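Dihydrodipicolinate synthase (Rhodopseudomonas palustris, PDB 3DZ1) probably catalyses the condensation that forms 4-hydroxy-tetrahydrodipicolinate on the route to lysine, as a TIM-barrel lyase of the DapA family. Local coordinates at residues T18-D23 against V264-L269; G24-V29 against A279-G284; V41-V46 against M225-V230; K231-K234 against L240-N243. All blocks are in the same frame, centred on the assembly; numbering follows the deposited sequence.

Contact 1 (T18-D23 against V264-L269)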
loop_
_atom_site.group_PDB
_atom_site.type_symbol
_atom_site.label_atom_id
_atom_site.label_comp_id
_atom_site.label_asym_id
_atom_site.label_seq_id
_atom_site.Cartn_x
_atom_site.Cartn_y
_atom_site.Cartn_z
ATOM N N THR A 18 15.323 -11.056 -21.044
ATOM C CA THR A 18 16.381 -12.052 -20.953
ATOM C C THR A 18 15.821 -13.284 -21.655
ATOM O O THR A 18 14.837 -13.865 -21.201
ATOM C CB THR A 18 16.725 -12.384 -19.485
ATOM O OG1 THR A 18 17.310 -11.232 -18.869
ATOM C CG2 THR A 18 17.712 -13.544 -19.407
ATOM N N PRO A 19 16.420 -13.677 -22.792
ATOM C CA PRO A 19 15.973 -14.842 -23.563
ATOM C C PRO A 19 16.185 -16.167 -22.837
ATOM O O PRO A 19 17.292 -16.459 -22.393
ATOM C CB PRO A 19 16.820 -14.766 -24.839
ATOM C CG PRO A 19 17.194 -13.323 -24.936
ATOM C CD PRO A 19 17.500 -12.976 -23.505
ATOM N N PHE A 20 15.121 -16.957 -22.724
ATOM C CA PHE A 20 15.187 -18.265 -22.073
ATOM C C PHE A 20 14.647 -19.346 -23.001
ATOM O O PHE A 20 13.840 -19.076 -23.894
ATOM C CB PHE A 20 14.313 -18.319 -20.814
ATOM C CG PHE A 20 14.743 -17.399 -19.714
ATOM C CD1 PHE A 20 15.992 -17.534 -19.118
ATOM C CD2 PHE A 20 13.873 -16.425 -19.237
ATOM C CE1 PHE A 20 16.365 -16.712 -18.059
ATOM C CE2 PHE A 20 14.236 -15.600 -18.181
ATOM C CZ PHE A 20 15.484 -15.746 -17.590
ATOM N N HIS A 21 15.098 -20.573 -22.782
ATOM C CA HIS A 21 14.582 -21.701 -23.536
ATOM C C HIS A 21 13.494 -22.226 -22.600
ATOM O O HIS A 21 13.318 -21.700 -21.501
ATOM C CB HIS A 21 15.670 -22.752 -23.767
ATOM C CG HIS A 21 16.686 -22.351 -24.791
ATOM N ND1 HIS A 21 16.349 -22.047 -26.093
ATOM C CD2 HIS A 21 18.030 -22.210 -24.709
ATOM C CE1 HIS A 21 17.442 -21.739 -26.769
ATOM N NE2 HIS A 21 18.476 -21.832 -25.952
ATOM N N ASP A 22 12.769 -23.253 -23.013
ATOM C CA ASP A 22 11.690 -23.790 -22.190
ATOM C C ASP A 22 12.127 -24.362 -20.837
ATOM O O ASP A 22 11.384 -24.284 -19.856
ATOM C CB ASP A 22 10.935 -24.835 -23.003
ATOM C CG ASP A 22 10.470 -24.287 -24.342
ATOM O OD1 ASP A 22 9.487 -23.513 -24.364
ATOM O OD2 ASP A 22 11.102 -24.618 -25.368
ATOM N N ASP A 23 13.331 -24.923 -20.778
ATOM C CA ASP A 23 13.838 -25.482 -19.528
ATOM C C ASP A 23 14.247 -24.360 -18.571
ATOM O O ASP A 23 14.610 -24.609 -17.418
ATOM C CB ASP A 23 15.035 -26.396 -19.806
ATOM C CG ASP A 23 16.086 -25.731 -20.675
ATOM O OD1 ASP A 23 16.403 -24.553 -20.423
ATOM O OD2 ASP A 23 16.605 -26.385 -21.606
ATOM N N VAL A 264 3.402 -10.895 -23.918
ATOM C CA VAL A 264 3.118 -10.323 -25.228
ATOM C C VAL A 264 4.423 -10.023 -25.956
ATOM O O VAL A 264 4.580 -10.366 -27.128
ATOM C CB VAL A 264 2.281 -9.028 -25.114
ATOM C CG1 VAL A 264 2.130 -8.377 -26.489
ATOM C CG2 VAL A 264 0.906 -9.350 -24.540
ATOM N N ARG A 265 5.356 -9.386 -25.251
ATOM C CA ARG A 265 6.662 -9.037 -25.816
ATOM C C ARG A 265 7.405 -10.251 -26.346
ATOM O O ARG A 265 7.844 -10.273 -27.493
ATOM C CB ARG A 265 7.566 -8.393 -24.763
ATOM C CG ARG A 265 7.168 -7.013 -24.302
ATOM C CD ARG A 265 8.130 -6.540 -23.217
ATOM N NE ARG A 265 7.778 -5.226 -22.693
ATOM C CZ ARG A 265 6.645 -4.949 -22.057
ATOM N NH1 ARG A 265 5.741 -5.894 -21.862
ATOM N NH2 ARG A 265 6.415 -3.722 -21.613
ATOM N N LYS A 266 7.578 -11.249 -25.488
ATOM C CA LYS A 266 8.301 -12.449 -25.880
ATOM C C LYS A 266 7.615 -13.226 -26.993
ATOM O O LYS A 266 8.282 -13.809 -27.849
ATOM C CB LYS A 266 8.545 -13.334 -24.655
ATOM C CG LYS A 266 9.655 -12.783 -23.752
ATOM C CD LYS A 266 10.111 -13.804 -22.722
ATOM C CE LYS A 266 11.457 -13.415 -22.134
ATOM N NZ LYS A 266 11.990 -14.465 -21.225
ATOM N N TYR A 267 6.286 -13.228 -26.990
ATOM C CA TYR A 267 5.531 -13.914 -28.031
ATOM C C TYR A 267 5.832 -13.264 -29.386
ATOM O O TYR A 267 6.122 -13.948 -30.365
ATOM C CB TYR A 267 4.030 -13.826 -27.737
ATOM C CG TYR A 267 3.149 -14.291 -28.877
ATOM C CD1 TYR A 267 3.106 -15.632 -29.252
ATOM C CD2 TYR A 267 2.370 -13.382 -29.596
ATOM C CE1 TYR A 267 2.310 -16.060 -30.319
ATOM C CE2 TYR A 267 1.571 -13.797 -30.662
ATOM C CZ TYR A 267 1.547 -15.136 -31.018
ATOM O OH TYR A 267 0.770 -15.546 -32.074
ATOM N N VAL A 268 5.771 -11.939 -29.437
ATOM C CA VAL A 268 6.026 -11.220 -30.683
ATOM C C VAL A 268 7.490 -11.288 -31.129
ATOM O O VAL A 268 7.776 -11.493 -32.310
ATOM C CB VAL A 268 5.603 -9.737 -30.566
ATOM C CG1 VAL A 268 5.943 -8.996 -31.850
ATOM C CG2 VAL A 268 4.103 -9.644 -30.294
ATOM N N LEU A 269 8.414 -11.123 -30.190
ATOM C CA LEU A 269 9.833 -11.168 -30.530
ATOM C C LEU A 269 10.207 -12.536 -31.098
ATOM O O LEU A 269 11.122 -12.649 -31.913
ATOM C CB LEU A 269 10.689 -10.852 -29.299
ATOM C CG LEU A 269 10.594 -9.404 -28.808
ATOM C CD1 LEU A 269 11.325 -9.254 -27.480
ATOM C CD2 LEU A 269 11.188 -8.473 -29.857
HETATM O O HOH W 1 12.510 -16.196 -23.822
#
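K266 donates a hydrogen bond from NZ to the carbonyl oxygen T18 O, 2.9 Å away, the one direct hydrogen bond between residues 264-269 and 18-23. The approach is fairly straight on the acceptor: the C=O...N angle is 151°, with the nitrogen tilted 28° from the carbonyl plane. A second polar path runs through a water that accepts from both F20 N at 2.9 Å and K266 NZ at 3.2 Å. The lysine reaches this far because its chain is extended beyond CG. Its ammonium also makes a salt bridge with E54 and a hydrogen bond to A279 O, so this buried charge is likely to be balanced by the carboxylate and further held by carbonyl oxygen. In the (beta/alpha)8 barrel, residues 18-23 belong to the loop between strand 11-15 and helix 28-40, and K266 joins that first beta-alpha loop to a helix that follows the eighth strand. The aromatic part of the contact is small. K266 NZ lies 3.4 Å from F20 CD2, approaching the phenyl ring at a slant, while T18 O sits 3.3 Å above the plane of the same ring, offset toward its rim.

Contact 2 (G24-V29 against A279-G284)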
loop_
_atom_site.group_PDB
_atom_site.type_symbol
_atom_site.label_atom_id
_atom_site.label_comp_id
_atom_site.label_asym_id
_atom_site.label_seq_id
_atom_site.Cartn_x
_atom_site.Cartn_y
_atom_site.Cartn_z
ATOM N N GLY A 24 14.189 -23.122 -19.058
ATOM C CA GLY A 24 14.547 -21.985 -18.230
ATOM C C GLY A 24 15.994 -21.542 -18.332
ATOM O O GLY A 24 16.393 -20.571 -17.684
ATOM N N LYS A 25 16.791 -22.237 -19.138
ATOM C CA LYS A 25 18.193 -21.864 -19.287
ATOM C C LYS A 25 18.323 -20.664 -20.210
ATOM O O LYS A 25 17.561 -20.512 -21.171
ATOM C CB LYS A 25 19.023 -23.027 -19.843
ATOM C CG LYS A 25 18.780 -23.293 -21.303
ATOM C CD LYS A 25 19.429 -24.577 -21.748
ATOM C CE LYS A 25 19.009 -24.887 -23.163
ATOM N NZ LYS A 25 19.565 -26.165 -23.640
ATOM N N ILE A 26 19.297 -19.816 -19.905
ATOM C CA ILE A 26 19.551 -18.618 -20.690
ATOM C C ILE A 26 19.898 -18.970 -22.136
ATOM O O ILE A 26 20.725 -19.850 -22.393
ATOM C CB ILE A 26 20.695 -17.807 -20.057
ATOM C CG1 ILE A 26 20.337 -17.469 -18.605
ATOM C CG2 ILE A 26 20.950 -16.541 -20.859
ATOM C CD1 ILE A 26 21.472 -16.884 -17.805
ATOM N N ASP A 27 19.255 -18.282 -23.075
ATOM C CA ASP A 27 19.473 -18.508 -24.498
ATOM C C ASP A 27 20.426 -17.438 -25.032
ATOM O O ASP A 27 19.989 -16.371 -25.452
ATOM C CB ASP A 27 18.124 -18.444 -25.226
ATOM C CG ASP A 27 18.249 -18.585 -26.734
ATOM O OD1 ASP A 27 19.382 -18.710 -27.245
ATOM O OD2 ASP A 27 17.197 -18.565 -27.410
ATOM N N ASP A 28 21.726 -17.735 -25.019
ATOM C CA ASP A 28 22.751 -16.794 -25.475
ATOM C C ASP A 28 22.705 -16.445 -26.956
ATOM O O ASP A 28 23.053 -15.328 -27.348
ATOM C CB ASP A 28 24.144 -17.321 -25.123
ATOM C CG ASP A 28 24.421 -17.275 -23.635
ATOM O OD1 ASP A 28 24.273 -16.191 -23.036
ATOM O OD2 ASP A 28 24.790 -18.322 -23.065
ATOM N N VAL A 29 22.292 -17.402 -27.777
ATOM C CA VAL A 29 22.193 -17.175 -29.209
ATOM C C VAL A 29 21.197 -16.043 -29.465
ATOM O O VAL A 29 21.431 -15.171 -30.303
ATOM C CB VAL A 29 21.710 -18.449 -29.935
ATOM C CG1 VAL A 29 21.633 -18.204 -31.427
ATOM C CG2 VAL A 29 22.655 -19.604 -29.633
ATOM N N ALA A 279 9.618 -18.413 -23.792
ATOM C CA ALA A 279 9.602 -18.817 -22.391
ATOM C C ALA A 279 10.098 -17.783 -21.379
ATOM O O ALA A 279 10.986 -16.974 -21.663
ATOM C CB ALA A 279 10.404 -20.108 -22.229
ATOM N N GLN A 280 9.489 -17.826 -20.198
ATOM C CA GLN A 280 9.855 -16.973 -19.072
ATOM C C GLN A 280 10.130 -17.960 -17.948
ATOM O O GLN A 280 9.762 -19.131 -18.046
ATOM C CB GLN A 280 8.693 -16.090 -18.626
ATOM C CG GLN A 280 7.983 -15.328 -19.709
ATOM C CD GLN A 280 6.723 -14.668 -19.190
ATOM O OE1 GLN A 280 5.828 -14.332 -19.960
ATOM N NE2 GLN A 280 6.652 -14.472 -17.877
ATOM N N ARG A 281 10.772 -17.499 -16.883
ATOM C CA ARG A 281 11.030 -18.366 -15.745
ATOM C C ARG A 281 9.886 -18.158 -14.759
ATOM O O ARG A 281 9.213 -17.129 -14.796
ATOM C CB ARG A 281 12.355 -18.001 -15.080
ATOM C CG ARG A 281 13.580 -18.461 -15.837
ATOM C CD ARG A 281 14.814 -18.317 -14.968
ATOM N NE ARG A 281 15.989 -18.927 -15.574
ATOM C CZ ARG A 281 17.182 -18.973 -14.995
ATOM N NH1 ARG A 281 17.355 -18.442 -13.794
ATOM N NH2 ARG A 281 18.201 -19.549 -15.617
ATOM N N LYS A 282 9.652 -19.135 -13.889
ATOM C CA LYS A 282 8.586 -19.014 -12.899
ATOM C C LYS A 282 9.002 -17.957 -11.878
ATOM O O LYS A 282 10.174 -17.867 -11.520
ATOM C CB LYS A 282 8.368 -20.346 -12.177
ATOM C CG LYS A 282 7.947 -21.503 -13.067
ATOM C CD LYS A 282 7.666 -22.745 -12.228
ATOM C CE LYS A 282 7.331 -23.949 -13.095
ATOM N NZ LYS A 282 8.484 -24.354 -13.950
ATOM N N PRO A 283 8.053 -17.139 -11.400
ATOM C CA PRO A 283 6.636 -17.157 -11.772
ATOM C C PRO A 283 6.383 -16.380 -13.066
ATOM O O PRO A 283 6.958 -15.314 -13.281
ATOM C CB PRO A 283 5.966 -16.514 -10.565
ATOM C CG PRO A 283 6.967 -15.468 -10.178
ATOM C CD PRO A 283 8.285 -16.214 -10.274
ATOM N N GLY A 284 5.524 -16.924 -13.923
ATOM C CA GLY A 284 5.211 -16.269 -15.184
ATOM C C GLY A 284 4.339 -17.161 -16.044
ATOM O O GLY A 284 4.617 -18.353 -16.193
#
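The two segments come nearest at G24 and R281, whose CA atoms are 5.6 Å apart. Neither is in a regular element at this point: G24 is in a turn with a positive phi of 93°, where a side chain would press on the preceding carbonyl oxygen, and residues 279-284 are an irregular loop with a cis peptide bond before P283. The arginine turns one flank of its guanidinium to G24 O, so that NE and NH2 both donate to the same oxygen. R281 NE lies 2.7 Å from G24 O, in the carbonyl plane, and R281 NH2 lies 2.9 Å from it, tilted out of that plane. The oxygen lies at the edge of the guanidinium, close to its plane, and the N-H...O angles of 149° and 135° reflect the compromise of one acceptor shared by two donors. An arm extended from CG to NE carries the group across. R281 NH2 also comes within 4.2 Å of I26 CG1 and forms a salt bridge with E62. A leucine in place of R281 would probably leave G24 O without both donors and the E62 carboxylate without its positive mate. The junction thus joins the loop leading into helix 28-40 to the loop between helices 260-271 and 289-301, with helix 60-73 alongside through E62 and through V66, which I26 touches.

Contact 3 (V41-V46 against M225-V230)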
loop_
_atom_site.group_PDB
_atom_site.type_symbol
_atom_site.label_atom_id
_atom_site.label_comp_id
_atom_site.label_asym_id
_atom_site.label_seq_id
_atom_site.Cartn_x
_atom_site.Cartn_y
_atom_site.Cartn_z
ATOM N N VAL A 41 18.421 -1.670 -36.401
ATOM C CA VAL A 41 17.286 -0.768 -36.584
ATOM C C VAL A 41 17.463 0.667 -36.083
ATOM O O VAL A 41 16.505 1.443 -36.072
ATOM C CB VAL A 41 15.996 -1.367 -35.963
ATOM C CG1 VAL A 41 15.725 -2.734 -36.570
ATOM C CG2 VAL A 41 16.121 -1.455 -34.448
ATOM N N GLY A 42 18.673 1.023 -35.663
ATOM C CA GLY A 42 18.914 2.388 -35.220
ATOM C C GLY A 42 18.839 2.718 -33.739
ATOM O O GLY A 42 18.813 3.897 -33.379
ATOM N N CYS A 43 18.796 1.708 -32.874
ATOM C CA CYS A 43 18.750 1.960 -31.434
ATOM C C CYS A 43 20.097 2.523 -30.981
ATOM O O CYS A 43 21.145 2.087 -31.459
ATOM C CB CYS A 43 18.452 0.668 -30.668
ATOM S SG CYS A 43 16.752 0.071 -30.824
ATOM N N GLU A 44 20.069 3.494 -30.069
ATOM C CA GLU A 44 21.294 4.101 -29.565
ATOM C C GLU A 44 21.841 3.331 -28.369
ATOM O O GLU A 44 23.023 3.435 -28.032
ATOM C CB GLU A 44 21.042 5.559 -29.159
ATOM C CG GLU A 44 22.256 6.234 -28.526
ATOM C CD GLU A 44 22.187 7.752 -28.564
ATOM O OE1 GLU A 44 21.986 8.304 -29.673
ATOM O OE2 GLU A 44 22.344 8.394 -27.493
ATOM N N GLY A 45 20.980 2.554 -27.726
ATOM C CA GLY A 45 21.427 1.802 -26.572
ATOM C C GLY A 45 20.498 0.677 -26.187
ATOM O O GLY A 45 19.438 0.490 -26.790
ATOM N N VAL A 46 20.908 -0.075 -25.172
ATOM C CA VAL A 46 20.128 -1.201 -24.690
ATOM C C VAL A 46 20.200 -1.235 -23.169
ATOM O O VAL A 46 21.265 -1.027 -22.590
ATOM C CB VAL A 46 20.684 -2.541 -25.247
ATOM C CG1 VAL A 46 19.760 -3.697 -24.867
ATOM C CG2 VAL A 46 20.835 -2.457 -26.764
HETATM N N MSE A 225 10.147 0.648 -34.892
HETATM C CA MSE A 225 9.163 1.642 -35.297
HETATM C C MSE A 225 9.151 2.858 -34.371
HETATM O O MSE A 225 8.839 3.963 -34.805
HETATM C CB MSE A 225 7.771 1.016 -35.379
HETATM C CG MSE A 225 7.642 -0.035 -36.479
HETATM SE SE MSE A 225 8.062 0.634 -38.269
HETATM C CE MSE A 225 9.898 0.057 -38.389
ATOM N N LEU A 226 9.481 2.670 -33.097
ATOM C CA LEU A 226 9.522 3.811 -32.195
ATOM C C LEU A 226 10.744 4.667 -32.545
ATOM O O LEU A 226 10.773 5.868 -32.261
ATOM C CB LEU A 226 9.565 3.358 -30.732
ATOM C CG LEU A 226 8.310 2.625 -30.240
ATOM C CD1 LEU A 226 8.365 2.498 -28.721
ATOM C CD2 LEU A 226 7.052 3.388 -30.654
ATOM N N VAL A 227 11.746 4.050 -33.172
ATOM C CA VAL A 227 12.938 4.781 -33.599
ATOM C C VAL A 227 12.449 5.869 -34.558
ATOM O O VAL A 227 12.886 7.027 -34.493
ATOM C CB VAL A 227 13.946 3.857 -34.352
ATOM C CG1 VAL A 227 14.957 4.702 -35.123
ATOM C CG2 VAL A 227 14.681 2.959 -33.363
ATOM N N ASP A 228 11.527 5.491 -35.444
ATOM C CA ASP A 228 10.963 6.430 -36.410
ATOM C C ASP A 228 10.066 7.457 -35.730
ATOM O O ASP A 228 10.056 8.625 -36.116
ATOM C CB ASP A 228 10.171 5.690 -37.496
ATOM C CG ASP A 228 11.061 4.857 -38.407
ATOM O OD1 ASP A 228 12.167 5.329 -38.742
ATOM O OD2 ASP A 228 10.652 3.742 -38.796
ATOM N N VAL A 229 9.298 7.028 -34.730
ATOM C CA VAL A 229 8.434 7.966 -34.019
ATOM C C VAL A 229 9.308 9.048 -33.380
ATOM O O VAL A 229 8.986 10.237 -33.437
ATOM C CB VAL A 229 7.613 7.271 -32.906
ATOM C CG1 VAL A 229 6.930 8.318 -32.034
ATOM C CG2 VAL A 229 6.578 6.349 -33.523
ATOM N N VAL A 230 10.416 8.631 -32.776
ATOM C CA VAL A 230 11.337 9.571 -32.137
ATOM C C VAL A 230 11.956 10.493 -33.194
ATOM O O VAL A 230 12.060 11.710 -33.001
ATOM C CB VAL A 230 12.456 8.813 -31.372
ATOM C CG1 VAL A 230 13.506 9.788 -30.853
ATOM C CG2 VAL A 230 11.849 8.037 -30.205
#
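V227, on helix 223-234, points its side chain at the turn 41-43, and its CB and both methyls lie against the carbonyl oxygen V41 O. CB stands 3.9 Å from V41 O. Of its branches, CG1 is anti to the backbone N (chi1 164°) and lies 3.7 Å from V41 O. CG2, the other methyl, is anti to the carbonyl carbon and reaches farthest into the turn: it is 3.6 Å from V41 O and 4.2 Å from G42 C, and it meets C43 SG at 4.4 Å. Both methyls therefore face the oxygen from one side, at van der Waals range. The turn itself is a Schellman motif ending helix 28-40, with G42 as the C-prime residue at positive phi, C43 N bonded to Y38 O and G42 N to A39 O. A CB on G42 would point at the valine and come within 3.4 Å of V227 CG1, a tight fit besides the backbone's own demand for glycine. From this turn the chain enters strand 45-48 of the barrel, while V227 also touches T12 on strand 11-15. The side chain of C43 is about 10 Å from that of M217, a predicted pyruvate-binding residue. No hydrogen bond crosses between the segments, which implies that the turn between helix 28-40 and strand 45-48 rests on helix 223-234 by shape and van der Waals contact, with methyl groups packed against backbone and sulfur.

Contact 4 (K231-K234 against L240-N243)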
loop_
_atom_site.group_PDB
_atom_site.type_symbol
_atom_site.label_atom_id
_atom_site.label_comp_id
_atom_site.label_asym_id
_atom_site.label_seq_id
_atom_site.Cartn_x
_atom_site.Cartn_y
_atom_site.Cartn_z
ATOM N N LYS A 231 12.358 9.914 -34.319
ATOM C CA LYS A 231 12.950 10.699 -35.393
ATOM C C LYS A 231 11.969 11.713 -35.967
ATOM O O LYS A 231 12.308 12.887 -36.142
ATOM C CB LYS A 231 13.443 9.781 -36.512
ATOM C CG LYS A 231 14.681 8.980 -36.151
ATOM C CD LYS A 231 15.136 8.135 -37.327
ATOM C CE LYS A 231 16.479 7.477 -37.059
ATOM N NZ LYS A 231 16.905 6.655 -38.223
ATOM N N LEU A 232 10.754 11.263 -36.265
ATOM C CA LEU A 232 9.741 12.151 -36.817
ATOM C C LEU A 232 9.409 13.266 -35.842
ATOM O O LEU A 232 9.204 14.414 -36.247
ATOM C CB LEU A 232 8.470 11.369 -37.160
ATOM C CG LEU A 232 8.569 10.421 -38.358
ATOM C CD1 LEU A 232 7.346 9.508 -38.400
ATOM C CD2 LEU A 232 8.694 11.238 -39.648
ATOM N N SER A 233 9.364 12.933 -34.555
ATOM C CA SER A 233 9.051 13.920 -33.533
ATOM C C SER A 233 10.130 15.000 -33.475
ATOM O O SER A 233 9.819 16.193 -33.416
ATOM C CB SER A 233 8.914 13.247 -32.167
ATOM O OG SER A 233 7.884 12.272 -32.182
ATOM N N LYS A 234 11.392 14.578 -33.490
ATOM C CA LYS A 234 12.511 15.518 -33.446
ATOM C C LYS A 234 12.541 16.392 -34.699
ATOM O O LYS A 234 13.025 17.530 -34.666
ATOM C CB LYS A 234 13.839 14.762 -33.313
ATOM C CG LYS A 234 14.080 14.141 -31.941
ATOM C CD LYS A 234 15.364 13.314 -31.939
ATOM C CE LYS A 234 15.694 12.778 -30.554
ATOM N NZ LYS A 234 16.046 13.866 -29.606
ATOM N N LEU A 240 2.985 13.223 -39.070
ATOM C CA LEU A 240 3.605 11.949 -39.418
ATOM C C LEU A 240 3.943 11.159 -38.160
ATOM O O LEU A 240 3.718 9.948 -38.095
ATOM C CB LEU A 240 4.879 12.170 -40.241
ATOM C CG LEU A 240 4.681 12.819 -41.613
ATOM C CD1 LEU A 240 6.014 12.895 -42.342
ATOM C CD2 LEU A 240 3.686 12.008 -42.419
ATOM N N ALA A 241 4.486 11.852 -37.168
ATOM C CA ALA A 241 4.852 11.218 -35.910
ATOM C C ALA A 241 3.619 10.617 -35.244
ATOM O O ALA A 241 3.629 9.452 -34.846
ATOM C CB ALA A 241 5.509 12.234 -34.982
ATOM N N HIS A 242 2.560 11.409 -35.117
ATOM C CA HIS A 242 1.329 10.921 -34.498
ATOM C C HIS A 242 0.611 9.854 -35.325
ATOM O O HIS A 242 -0.065 8.988 -34.771
ATOM C CB HIS A 242 0.386 12.091 -34.211
ATOM C CG HIS A 242 0.749 12.859 -32.980
ATOM N ND1 HIS A 242 0.195 12.589 -31.747
ATOM C CD2 HIS A 242 1.650 13.850 -32.781
ATOM C CE1 HIS A 242 0.740 13.382 -30.842
ATOM N NE2 HIS A 242 1.626 14.156 -31.443
ATOM N N ASN A 243 0.742 9.906 -36.647
ATOM C CA ASN A 243 0.088 8.892 -37.465
ATOM C C ASN A 243 0.715 7.529 -37.197
ATOM O O ASN A 243 0.012 6.529 -37.029
ATOM C CB ASN A 243 0.205 9.221 -38.955
ATOM C CG ASN A 243 -0.693 10.367 -39.374
ATOM O OD1 ASN A 243 -1.601 10.768 -38.638
ATOM N ND2 ASN A 243 -0.452 10.897 -40.569
#
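S233 OG rests 3.7 Å from A241 CB across the turn between helices 223-234 and 238-255, but its hydrogen bond is made within its own helix, to V229 O. With its polar need met there, the hydroxyl can lie against a methyl group. The main apolar partner is L232, which points at the second helix. Its CB packs 3.8 Å from A241 CB, at the closest approach of the two backbones, where the CA atoms of L232 and A241 are 5.1 Å apart. Farther out the branches divide: L232 CD1 lies 3.7 Å from the backbone oxygen L240 O, and L232 CD2 is 4.0 Å from L240 CB. The leucine side chains cross at about a right angle. An alanine in place of L232 would probably open a gap beside the CB and carbonyl of L240, which would lose both methyl partners. This is a helical hairpin joining the helix after the eighth strand to helix 238-255, which follows it in the chain and whose N243 bonds to R301 of a third subunit. Small A241 permits the close approach, and the absence of hydrogen bonds between the segments implies that, beyond the short connection, the two helix segments meet here through apolar fit.

From the N terminus, the loop after strand 11-15 supplies first contact 1 and then contact 2. Both close long loops, of 240 and 249 residues, and they cross, since their segments alternate along the chain. They also touch in space, with centres about 7 Å apart, and tie the first beta-alpha loop to helix 260-271 and the loop beyond it. Contacts 3 and 4 both fall within those two long loops. Contact 3 joins the turn after helix 28-40 to helix 223-234, bringing the start and end of the barrel together. Contact 4 follows in series on that same helix and closes just five residues; its centre lies about 12 Å from that of contact 3.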